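Transcriptional activator PlcR protein (Bacillus thuringiensis, PDB 3U3W) activates transcription of virulence genes by binding DNA through a helix-turn-helix domain when the quorum-sensing signal peptide PapR occupies its tetratricopeptide-repeat domain. Local coordinates at residues Y133-L138 / A162-E167; K173-F178 / Y200-A205; D190-D195 / C227-M232; F194-R199 / N220-I225. All coordinates share one frame; numbering follows the deposited sequence.

Contact 1. Residues Y133-L138 / A162-E167; sequences YCILEL and ANIYAE
Two antiparallel helices of the tetratricopeptide-like C-terminal domain meet here, 131-143 against 153-167, with the axes of the two short segments 10.2 Å apart and crossing at -158°. I135 makes the largest share of the contact. Its CG1 lies beside the backbone N (chi1 -73°) and the chain runs on extended, so that CD1 reaches out over one face of the Y165 ring. The methyl sits 3.8 Å from the centroid of the Y165 ring, 24° off the normal and displaced toward the rim on the CE1 side, where I135 CD1 and Y165 CE1 are 3.5 Å apart: a CH-pi contact. I135 also slides past I164 in the opposite direction, its CD1 3.8 Å from I164 CG2. The other branch of I164 turns to C134, whose SG stands anti to the backbone N and meets I164 CD1 at 3.6 Å; L138 CD1 touches the same methyl more loosely. Y165 OH is hydrogen-bonded to K139 NZ, just after the first segment, while I164 and N163 also pack on an aromatic side chain of the bound peptide. The join is thus held by apolar and CH-pi packing alone, with the tyrosine hydroxyl satisfied at its margin.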
# COMPACT_ATOMS: atom_id res chain seq x y z
N TYR A 133 -13.18 -23.78 20.12
CA TYR A 133 -13.77 -22.63 20.77
C TYR A 133 -13.33 -21.35 20.06
O TYR A 133 -14.13 -20.44 19.82
CB TYR A 133 -13.38 -22.62 22.25
CG TYR A 133 -13.85 -21.41 23.01
CD1 TYR A 133 -15.11 -21.39 23.62
CD2 TYR A 133 -13.04 -20.29 23.13
CE1 TYR A 133 -15.53 -20.27 24.33
CE2 TYR A 133 -13.45 -19.19 23.84
CZ TYR A 133 -14.69 -19.18 24.43
OH TYR A 133 -15.09 -18.06 25.12
N CYS A 134 -12.06 -21.30 19.68
CA CYS A 134 -11.56 -20.20 18.88
C CYS A 134 -12.41 -19.98 17.60
O CYS A 134 -12.87 -18.88 17.33
CB CYS A 134 -10.10 -20.43 18.52
SG CYS A 134 -9.30 -19.02 17.76
N ILE A 135 -12.62 -21.05 16.84
CA ILE A 135 -13.41 -20.97 15.62
C ILE A 135 -14.82 -20.45 15.87
O ILE A 135 -15.32 -19.58 15.12
CB ILE A 135 -13.49 -22.34 14.92
CG1 ILE A 135 -12.15 -22.67 14.26
CG2 ILE A 135 -14.62 -22.35 13.89
CD1 ILE A 135 -12.09 -24.05 13.70
N LEU A 136 -15.47 -20.96 16.91
CA LEU A 136 -16.83 -20.53 17.23
C LEU A 136 -16.89 -19.04 17.60
O LEU A 136 -17.84 -18.35 17.25
CB LEU A 136 -17.42 -21.38 18.35
CG LEU A 136 -17.83 -22.81 17.94
CD1 LEU A 136 -18.12 -23.70 19.15
CD2 LEU A 136 -19.02 -22.78 16.98
N GLU A 137 -15.88 -18.56 18.33
CA GLU A 137 -15.83 -17.15 18.68
C GLU A 137 -15.59 -16.29 17.43
O GLU A 137 -16.23 -15.25 17.23
CB GLU A 137 -14.76 -16.89 19.73
CG GLU A 137 -15.12 -17.45 21.11
CD GLU A 137 -16.54 -17.07 21.55
OE1 GLU A 137 -16.93 -15.89 21.41
OE2 GLU A 137 -17.26 -17.97 22.02
N LEU A 138 -14.67 -16.74 16.58
CA LEU A 138 -14.43 -16.06 15.31
C LEU A 138 -15.68 -15.99 14.44
O LEU A 138 -16.01 -14.94 13.91
CB LEU A 138 -13.27 -16.73 14.57
CG LEU A 138 -11.96 -16.44 15.27
CD1 LEU A 138 -10.81 -17.11 14.56
CD2 LEU A 138 -11.77 -14.94 15.32
N ALA A 162 -9.94 -20.42 8.52
CA ALA A 162 -9.46 -21.43 7.57
C ALA A 162 -8.11 -22.05 7.98
O ALA A 162 -7.89 -23.25 7.80
CB ALA A 162 -9.38 -20.85 6.18
N ASN A 163 -7.22 -21.23 8.54
CA ASN A 163 -5.93 -21.69 9.06
C ASN A 163 -6.10 -22.70 10.18
O ASN A 163 -5.33 -23.64 10.30
CB ASN A 163 -5.11 -20.51 9.62
CG ASN A 163 -4.48 -19.65 8.54
OD1 ASN A 163 -4.44 -20.02 7.37
ND2 ASN A 163 -3.96 -18.49 8.93
N ILE A 164 -7.10 -22.47 11.02
CA ILE A 164 -7.28 -23.27 12.22
C ILE A 164 -7.89 -24.63 11.88
O ILE A 164 -7.42 -25.65 12.39
CB ILE A 164 -8.09 -22.52 13.29
CG1 ILE A 164 -7.31 -21.28 13.75
CG2 ILE A 164 -8.40 -23.44 14.47
CD1 ILE A 164 -8.10 -20.35 14.63
N TYR A 165 -8.91 -24.63 11.02
CA TYR A 165 -9.41 -25.88 10.43
C TYR A 165 -8.24 -26.66 9.84
O TYR A 165 -8.08 -27.86 10.08
CB TYR A 165 -10.42 -25.60 9.31
CG TYR A 165 -11.84 -25.34 9.77
CD1 TYR A 165 -12.43 -26.13 10.74
CD2 TYR A 165 -12.59 -24.30 9.22
CE1 TYR A 165 -13.74 -25.90 11.16
CE2 TYR A 165 -13.89 -24.05 9.63
CZ TYR A 165 -14.46 -24.86 10.60
OH TYR A 165 -15.76 -24.65 11.03
N ALA A 166 -7.40 -25.97 9.08
CA ALA A 166 -6.38 -26.67 8.32
C ALA A 166 -5.31 -27.30 9.21
O ALA A 166 -4.84 -28.40 8.94
CB ALA A 166 -5.75 -25.77 7.25
N GLU A 167 -4.92 -26.62 10.27
CA GLU A 167 -3.83 -27.18 11.06
C GLU A 167 -4.32 -28.15 12.14
O GLU A 167 -3.51 -28.73 12.87
CB GLU A 167 -2.92 -26.08 11.61
CG GLU A 167 -3.46 -25.26 12.73
CD GLU A 167 -2.39 -24.33 13.28
OE1 GLU A 167 -1.22 -24.43 12.82
OE2 GLU A 167 -2.71 -23.50 14.16

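Contact 2. Residues K173-F178 / Y200-A205; sequences KGIDLF and YNHAKA
Starting from the N-terminal end of 200-205, N201 is the first residue to touch helix 171-187, and it does so with its CB, 3.5 Å from F178 CZ. Its amide lies elsewhere: ND2 is hydrogen-bonded to N159 OD1 and to the backbone of the bound peptide. H202 follows and takes up F178 from two directions. The backbone at H202 N and CA lies over one face of the phenyl ring, F178 CD2 being 3.7 Å from H202 CA. In return F178 CB sits over a face of the imidazole, 4.1 Å from the centroid of the H202 ring, a CH-pi contact. The two rings are near parallel (26°) but slid so far apart that they barely overlap. H202 CG is anti to its backbone N (chi1 -171°), and the two side chains run past each other in opposite directions. H202 NE2 also touches I175 CG2. Nearly a turn on, A205 CB fills in between I175 CG1 at 3.8 Å and F178 CE2 at 4.0 Å. The segment axes, 9.5 Å apart and antiparallel, are thus joined by van der Waals and CH-pi contacts, while the N201 amide turns to N159 and the bound peptide.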
# COMPACT_ATOMS: atom_id res chain seq x y z
N LYS A 173 -12.31 -28.72 4.90
CA LYS A 173 -13.03 -27.53 5.30
C LYS A 173 -12.14 -26.30 5.11
O LYS A 173 -12.61 -25.24 4.67
CB LYS A 173 -13.52 -27.66 6.74
CG LYS A 173 -15.03 -27.49 6.91
CD LYS A 173 -15.43 -27.84 8.35
CE LYS A 173 -16.94 -27.96 8.52
NZ LYS A 173 -17.31 -28.48 9.88
N GLY A 174 -10.85 -26.44 5.41
CA GLY A 174 -9.93 -25.33 5.31
C GLY A 174 -9.72 -24.91 3.87
O GLY A 174 -9.84 -23.73 3.52
N ILE A 175 -9.42 -25.89 3.03
CA ILE A 175 -9.23 -25.66 1.61
C ILE A 175 -10.46 -25.01 0.95
O ILE A 175 -10.32 -24.07 0.17
CB ILE A 175 -8.79 -26.95 0.89
CG1 ILE A 175 -7.32 -27.24 1.23
CG2 ILE A 175 -9.04 -26.83 -0.60
CD1 ILE A 175 -6.86 -28.71 1.02
N ASP A 176 -11.65 -25.48 1.29
CA ASP A 176 -12.86 -24.89 0.75
C ASP A 176 -13.07 -23.45 1.21
O ASP A 176 -13.60 -22.63 0.47
CB ASP A 176 -14.09 -25.76 1.06
CG ASP A 176 -14.24 -26.95 0.11
OD1 ASP A 176 -13.91 -26.83 -1.10
OD2 ASP A 176 -14.71 -28.02 0.57
N LEU A 177 -12.64 -23.13 2.44
CA LEU A 177 -12.75 -21.78 2.96
C LEU A 177 -11.74 -20.84 2.29
O LEU A 177 -12.06 -19.70 1.96
CB LEU A 177 -12.66 -21.74 4.49
CG LEU A 177 -12.83 -20.34 5.10
CD1 LEU A 177 -13.94 -19.53 4.41
CD2 LEU A 177 -13.06 -20.39 6.62
N PHE A 178 -10.52 -21.33 2.07
CA PHE A 178 -9.53 -20.57 1.30
C PHE A 178 -10.05 -20.22 -0.09
O PHE A 178 -9.96 -19.06 -0.52
CB PHE A 178 -8.21 -21.34 1.21
CG PHE A 178 -7.46 -21.37 2.49
CD1 PHE A 178 -7.22 -20.18 3.20
CD2 PHE A 178 -7.00 -22.56 3.03
CE1 PHE A 178 -6.54 -20.18 4.41
CE2 PHE A 178 -6.31 -22.57 4.24
CZ PHE A 178 -6.08 -21.37 4.93
N TYR A 200 -0.76 -18.47 0.22
CA TYR A 200 0.29 -19.16 0.96
C TYR A 200 -0.29 -20.18 1.93
O TYR A 200 0.22 -21.30 2.04
CB TYR A 200 1.15 -18.17 1.71
CG TYR A 200 2.16 -18.81 2.63
CD1 TYR A 200 3.30 -19.42 2.12
CD2 TYR A 200 1.99 -18.78 4.00
CE1 TYR A 200 4.24 -19.98 2.95
CE2 TYR A 200 2.92 -19.34 4.86
CZ TYR A 200 4.05 -19.94 4.33
OH TYR A 200 4.98 -20.48 5.17
N ASN A 201 -1.33 -19.77 2.65
CA ASN A 201 -1.95 -20.61 3.67
C ASN A 201 -2.63 -21.76 2.96
O ASN A 201 -2.49 -22.91 3.34
CB ASN A 201 -2.96 -19.82 4.51
CG ASN A 201 -2.30 -18.81 5.46
OD1 ASN A 201 -1.19 -19.03 5.95
ND2 ASN A 201 -3.01 -17.71 5.73
N HIS A 202 -3.35 -21.41 1.89
CA HIS A 202 -3.97 -22.38 0.99
C HIS A 202 -2.94 -23.39 0.48
O HIS A 202 -3.20 -24.59 0.49
CB HIS A 202 -4.61 -21.63 -0.19
CG HIS A 202 -5.45 -22.49 -1.07
ND1 HIS A 202 -5.95 -22.06 -2.28
CD2 HIS A 202 -5.89 -23.76 -0.91
CE1 HIS A 202 -6.65 -23.03 -2.84
NE2 HIS A 202 -6.63 -24.07 -2.03
N ALA A 203 -1.77 -22.90 0.06
CA ALA A 203 -0.71 -23.79 -0.42
C ALA A 203 -0.28 -24.76 0.67
O ALA A 203 -0.08 -25.93 0.39
CB ALA A 203 0.46 -23.02 -0.93
N LYS A 204 -0.14 -24.26 1.90
CA LYS A 204 0.24 -25.11 3.01
C LYS A 204 -0.78 -26.23 3.23
O LYS A 204 -0.41 -27.38 3.40
CB LYS A 204 0.44 -24.30 4.31
CG LYS A 204 1.72 -23.46 4.33
CD LYS A 204 1.79 -22.63 5.62
CE LYS A 204 1.89 -23.52 6.85
NZ LYS A 204 3.13 -24.33 6.77
N ALA A 205 -2.06 -25.87 3.23
CA ALA A 205 -3.17 -26.82 3.35
C ALA A 205 -3.22 -27.88 2.22
O ALA A 205 -3.43 -29.07 2.48
CB ALA A 205 -4.51 -26.07 3.47

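Contact 3. Residues D190-D195 / C227-M232; sequences DNEEFD and CRINSM
An end-on, two-pronged salt bridge is the striking feature here: the guanidinium of R228 grips the carboxylate of E192 with one nitrogen to each oxygen. R228 NH1 donates to E192 OE2 at 3.0 Å and R228 NH2 to E192 OE1 at 3.2 Å, both bonds nearly straight. Both oxygens lie close to the guanidinium plane, but the carboxylate is turned 33° against it, so each oxygen is met from above its own plane. R228 leaves the backbone with CG anti to N and bends at chi3 (58°) to bring its tip across the glutamate chain at about a right angle.

Beneath the bridge, I229 adds an apolar layer. Its CG1 stands in the crowded position between N and the carbonyl carbon (chi1 72°), which carries CD1 to within 4.0 Å of E192 CB, while I229 CG2 lies against the bridged oxygen OE2 of E192. Farther along, E193 stretches out to S231, where E193 OE2 and S231 OG are 3.4 Å apart, at best a weak hydrogen bond. N230 and M232 make backbone hydrogen bonds with the second subunit, and M232 packs on M232 of that subunit, so this loop is part of the interface between the two copies.

The two ends being joined are capped helix termini: N191 is the N-cap of helix 192-208, its OD1 weakly accepting from F194 N, and helix 212-228 closes in a Schellman motif with N230 at C-prime, positive in phi.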
# COMPACT_ATOMS: atom_id res chain seq x y z
N ASP A 190 -8.52 -4.23 -5.15
CA ASP A 190 -7.26 -4.91 -4.95
C ASP A 190 -6.67 -4.76 -3.55
O ASP A 190 -6.49 -3.66 -3.04
CB ASP A 190 -6.25 -4.50 -6.02
CG ASP A 190 -6.71 -4.90 -7.44
OD1 ASP A 190 -7.58 -5.80 -7.57
OD2 ASP A 190 -6.19 -4.29 -8.41
N ASN A 191 -6.40 -5.92 -2.95
CA ASN A 191 -5.61 -6.03 -1.74
C ASN A 191 -4.67 -7.20 -1.99
O ASN A 191 -4.90 -8.31 -1.52
CB ASN A 191 -6.51 -6.34 -0.54
CG ASN A 191 -5.75 -6.32 0.78
OD1 ASN A 191 -4.51 -6.31 0.83
ND2 ASN A 191 -6.50 -6.33 1.87
N GLU A 192 -3.63 -6.94 -2.77
CA GLU A 192 -2.82 -8.03 -3.30
C GLU A 192 -1.88 -8.68 -2.27
O GLU A 192 -1.57 -9.87 -2.38
CB GLU A 192 -2.10 -7.59 -4.58
CG GLU A 192 -3.07 -7.00 -5.61
CD GLU A 192 -2.63 -7.21 -7.04
OE1 GLU A 192 -2.89 -8.31 -7.60
OE2 GLU A 192 -2.05 -6.27 -7.63
N GLU A 193 -1.46 -7.92 -1.26
CA GLU A 193 -0.75 -8.54 -0.13
C GLU A 193 -1.59 -9.61 0.55
O GLU A 193 -1.09 -10.70 0.82
CB GLU A 193 -0.29 -7.51 0.88
CG GLU A 193 1.11 -6.96 0.60
CD GLU A 193 1.41 -5.70 1.39
OE1 GLU A 193 0.46 -5.04 1.87
OE2 GLU A 193 2.61 -5.37 1.54
N PHE A 194 -2.87 -9.32 0.81
CA PHE A 194 -3.74 -10.32 1.41
C PHE A 194 -3.91 -11.56 0.52
O PHE A 194 -3.83 -12.69 1.00
CB PHE A 194 -5.11 -9.73 1.79
CG PHE A 194 -5.97 -10.69 2.56
CD1 PHE A 194 -5.50 -11.31 3.71
CD2 PHE A 194 -7.26 -10.99 2.13
CE1 PHE A 194 -6.29 -12.20 4.41
CE2 PHE A 194 -8.06 -11.89 2.82
CZ PHE A 194 -7.58 -12.49 3.96
N ASP A 195 -4.14 -11.34 -0.76
CA ASP A 195 -4.19 -12.39 -1.77
C ASP A 195 -2.97 -13.30 -1.65
O ASP A 195 -3.10 -14.53 -1.70
CB ASP A 195 -4.21 -11.73 -3.16
CG ASP A 195 -4.79 -12.62 -4.26
OD1 ASP A 195 -5.94 -12.36 -4.69
OD2 ASP A 195 -4.10 -13.57 -4.72
N CYS A 227 6.50 -10.52 -6.48
CA CYS A 227 7.49 -9.78 -7.28
C CYS A 227 6.91 -8.59 -8.05
O CYS A 227 7.51 -7.53 -8.11
CB CYS A 227 8.24 -10.73 -8.22
SG CYS A 227 9.20 -11.94 -7.30
N ARG A 228 5.71 -8.75 -8.59
CA ARG A 228 5.06 -7.69 -9.33
C ARG A 228 4.70 -6.49 -8.45
O ARG A 228 4.74 -5.35 -8.91
CB ARG A 228 3.80 -8.21 -10.05
CG ARG A 228 2.94 -7.11 -10.63
CD ARG A 228 1.90 -7.64 -11.62
NE ARG A 228 1.02 -8.64 -11.02
CZ ARG A 228 0.05 -8.35 -10.16
NH1 ARG A 228 -0.18 -7.09 -9.81
NH2 ARG A 228 -0.70 -9.33 -9.66
N ILE A 229 4.34 -6.75 -7.20
CA ILE A 229 4.01 -5.64 -6.30
C ILE A 229 5.19 -5.25 -5.40
O ILE A 229 5.07 -4.41 -4.52
CB ILE A 229 2.73 -5.92 -5.46
CG1 ILE A 229 2.98 -6.98 -4.39
CG2 ILE A 229 1.57 -6.35 -6.36
CD1 ILE A 229 1.74 -7.26 -3.54
N ASN A 230 6.34 -5.86 -5.63
CA ASN A 230 7.52 -5.64 -4.81
C ASN A 230 7.31 -5.85 -3.31
O ASN A 230 7.77 -5.05 -2.50
CB ASN A 230 8.10 -4.25 -5.09
CG ASN A 230 8.48 -4.07 -6.55
OD1 ASN A 230 8.05 -3.13 -7.20
ND2 ASN A 230 9.28 -4.99 -7.07
N SER A 231 6.63 -6.94 -2.96
CA SER A 231 6.39 -7.28 -1.56
C SER A 231 7.29 -8.41 -1.09
O SER A 231 7.46 -9.41 -1.79
CB SER A 231 4.93 -7.68 -1.36
OG SER A 231 4.58 -7.61 -0.00
N MET A 232 7.85 -8.24 0.11
CA MET A 232 8.78 -9.19 0.72
C MET A 232 8.09 -9.89 1.88
O MET A 232 8.71 -10.71 2.57
CB MET A 232 9.97 -8.44 1.35
CG MET A 232 11.07 -8.05 0.45
SD MET A 232 12.57 -7.63 1.35
CE MET A 232 12.19 -5.97 1.91

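Contact 4. Residues F194-R199 / N220-I225; sequences FDVKVR and NKAIEI
Apolar packing comes first. The antiparallel helices 192-208 and 212-228 run close, their segment axes 9.0 Å apart and crossing at -159°, and the small side chain of A222 lies where the backbones come nearest: V196 CA and A222 CA are 5.0 Å apart. V196 CG2, anti to the carbonyl carbon, slides past I225 in the opposite direction and meets I225 CG2 at 3.6 Å, while V196 CG1 faces A222 CB more loosely. A222 CB also rests 3.9 Å from R199 CB, so the root of the arginine belongs to the hydrophobic layer.

The polar part starts from a salt bridge within helix 192-208. R199, extended from CG to NE, turns back along its own helix, and R199 NE donates to D195 OD2 at 3.0 Å, using the syn lone pair of the carboxylate, with a bent N-H...O angle of 147°. This salt bridge between residues four apart helps fix the direction of the guanidinium, and R199 NH1 reaches across to Q218 OE1 on helix 212-228.

Side chains of helix 212-228 then close on that pair. K221 lies side by side with R199 and points the same way, its CG over one face of the guanidinium, offset toward the rim, with R199 NE 4.0 Å away; K221 then bends at chi2 and chi3, keeping its ammonium well clear of the like charge. I225 CD1 comes in across the pair, 3.5 Å from D195 OD2, and so covers the salt bridge with a methyl.

On the flanks, helix 235-248 offers L238 to V196 and A222, while helix 171-187 packs against V198 and D195.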
# COMPACT_ATOMS: atom_id res chain seq x y z
N PHE A 194 -2.87 -9.32 0.81
CA PHE A 194 -3.74 -10.32 1.41
C PHE A 194 -3.91 -11.56 0.52
O PHE A 194 -3.83 -12.69 1.00
CB PHE A 194 -5.11 -9.73 1.79
CG PHE A 194 -5.97 -10.69 2.56
CD1 PHE A 194 -5.50 -11.31 3.71
CD2 PHE A 194 -7.26 -10.99 2.13
CE1 PHE A 194 -6.29 -12.20 4.41
CE2 PHE A 194 -8.06 -11.89 2.82
CZ PHE A 194 -7.58 -12.49 3.96
N ASP A 195 -4.14 -11.34 -0.76
CA ASP A 195 -4.19 -12.39 -1.77
C ASP A 195 -2.97 -13.30 -1.65
O ASP A 195 -3.10 -14.53 -1.70
CB ASP A 195 -4.21 -11.73 -3.16
CG ASP A 195 -4.79 -12.62 -4.26
OD1 ASP A 195 -5.94 -12.36 -4.69
OD2 ASP A 195 -4.10 -13.57 -4.72
N VAL A 196 -1.79 -12.71 -1.49
CA VAL A 196 -0.57 -13.49 -1.40
C VAL A 196 -0.60 -14.33 -0.13
O VAL A 196 -0.18 -15.49 -0.12
CB VAL A 196 0.70 -12.60 -1.39
CG1 VAL A 196 1.91 -13.39 -0.95
CG2 VAL A 196 0.94 -11.99 -2.75
N LYS A 197 -1.09 -13.74 0.95
CA LYS A 197 -1.12 -14.42 2.21
C LYS A 197 -2.09 -15.62 2.16
O LYS A 197 -1.75 -16.72 2.61
CB LYS A 197 -1.50 -13.45 3.32
CG LYS A 197 -1.75 -14.15 4.64
CD LYS A 197 -2.39 -13.24 5.66
CE LYS A 197 -1.39 -12.25 6.22
NZ LYS A 197 -2.00 -11.43 7.30
N VAL A 198 -3.30 -15.39 1.64
CA VAL A 198 -4.28 -16.47 1.49
C VAL A 198 -3.76 -17.59 0.61
O VAL A 198 -3.92 -18.76 0.95
CB VAL A 198 -5.64 -15.99 0.90
CG1 VAL A 198 -6.61 -17.16 0.80
CG2 VAL A 198 -6.23 -14.88 1.74
N ARG A 199 -3.13 -17.26 -0.52
CA ARG A 199 -2.57 -18.31 -1.37
C ARG A 199 -1.50 -19.13 -0.66
O ARG A 199 -1.38 -20.34 -0.88
CB ARG A 199 -2.04 -17.76 -2.69
CG ARG A 199 -3.12 -17.23 -3.59
CD ARG A 199 -2.61 -16.92 -4.99
NE ARG A 199 -3.69 -16.32 -5.78
CZ ARG A 199 -4.59 -17.01 -6.46
NH1 ARG A 199 -4.55 -18.35 -6.49
NH2 ARG A 199 -5.55 -16.37 -7.12
N ASN A 220 3.71 -20.61 -6.68
CA ASN A 220 4.27 -19.86 -7.81
C ASN A 220 3.43 -18.67 -8.21
O ASN A 220 3.96 -17.62 -8.58
CB ASN A 220 4.51 -20.77 -9.01
CG ASN A 220 5.69 -21.70 -8.81
OD1 ASN A 220 6.61 -21.40 -8.05
ND2 ASN A 220 5.66 -22.83 -9.49
N LYS A 221 2.11 -18.83 -8.15
CA LYS A 221 1.20 -17.73 -8.37
C LYS A 221 1.49 -16.62 -7.34
O LYS A 221 1.59 -15.45 -7.68
CB LYS A 221 -0.25 -18.20 -8.26
CG LYS A 221 -1.26 -17.23 -8.82
CD LYS A 221 -1.80 -17.72 -10.16
CE LYS A 221 -0.66 -18.10 -11.12
NZ LYS A 221 -1.09 -18.12 -12.56
N ALA A 222 1.63 -17.00 -6.07
CA ALA A 222 1.82 -16.01 -5.02
C ALA A 222 3.21 -15.32 -5.12
O ALA A 222 3.31 -14.12 -4.96
CB ALA A 222 1.57 -16.62 -3.63
N ILE A 223 4.25 -16.08 -5.44
CA ILE A 223 5.57 -15.52 -5.75
C ILE A 223 5.53 -14.51 -6.89
O ILE A 223 6.16 -13.46 -6.81
CB ILE A 223 6.59 -16.64 -6.08
CG1 ILE A 223 6.77 -17.55 -4.85
CG2 ILE A 223 7.91 -16.05 -6.61
CD1 ILE A 223 7.94 -18.54 -4.94
N GLU A 224 4.78 -14.83 -7.95
CA GLU A 224 4.62 -13.90 -9.07
C GLU A 224 3.97 -12.60 -8.61
O GLU A 224 4.45 -11.51 -8.93
CB GLU A 224 3.82 -14.54 -10.20
CG GLU A 224 3.42 -13.58 -11.32
CD GLU A 224 2.05 -13.89 -11.92
OE1 GLU A 224 1.87 -15.01 -12.45
OE2 GLU A 224 1.14 -13.02 -11.85
N ILE A 225 2.86 -12.72 -7.88
CA ILE A 225 2.18 -11.55 -7.35
C ILE A 225 3.09 -10.72 -6.45
O ILE A 225 3.08 -9.50 -6.49
CB ILE A 225 0.90 -11.92 -6.57
CG1 ILE A 225 -0.08 -12.65 -7.50
CG2 ILE A 225 0.25 -10.66 -5.98
CD1 ILE A 225 -1.25 -13.26 -6.78

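In the fold
Following the chain from the N terminus, contact 1 closes first, folding helix 153-167 back on 131-143. Helix 171-187 comes next, and contact 2 brings 192-208 back against it; the two contacts touch through N163, N201 and F178, and lie in series. Contact 3 starts from the head of helix 192-208 and ends just beyond helix 212-228, while contact 4 joins the same two helices, starting from the same stretch and closing further in; they share F194 and D195. Contacts 3 and 4 both cross contact 2. Together they zip successive antiparallel helices, consistent with the superhelix of tetratricopeptide-repeat folds; contacts 1, 2 and 4 adjoin the bound peptide, contact 3 the second subunit.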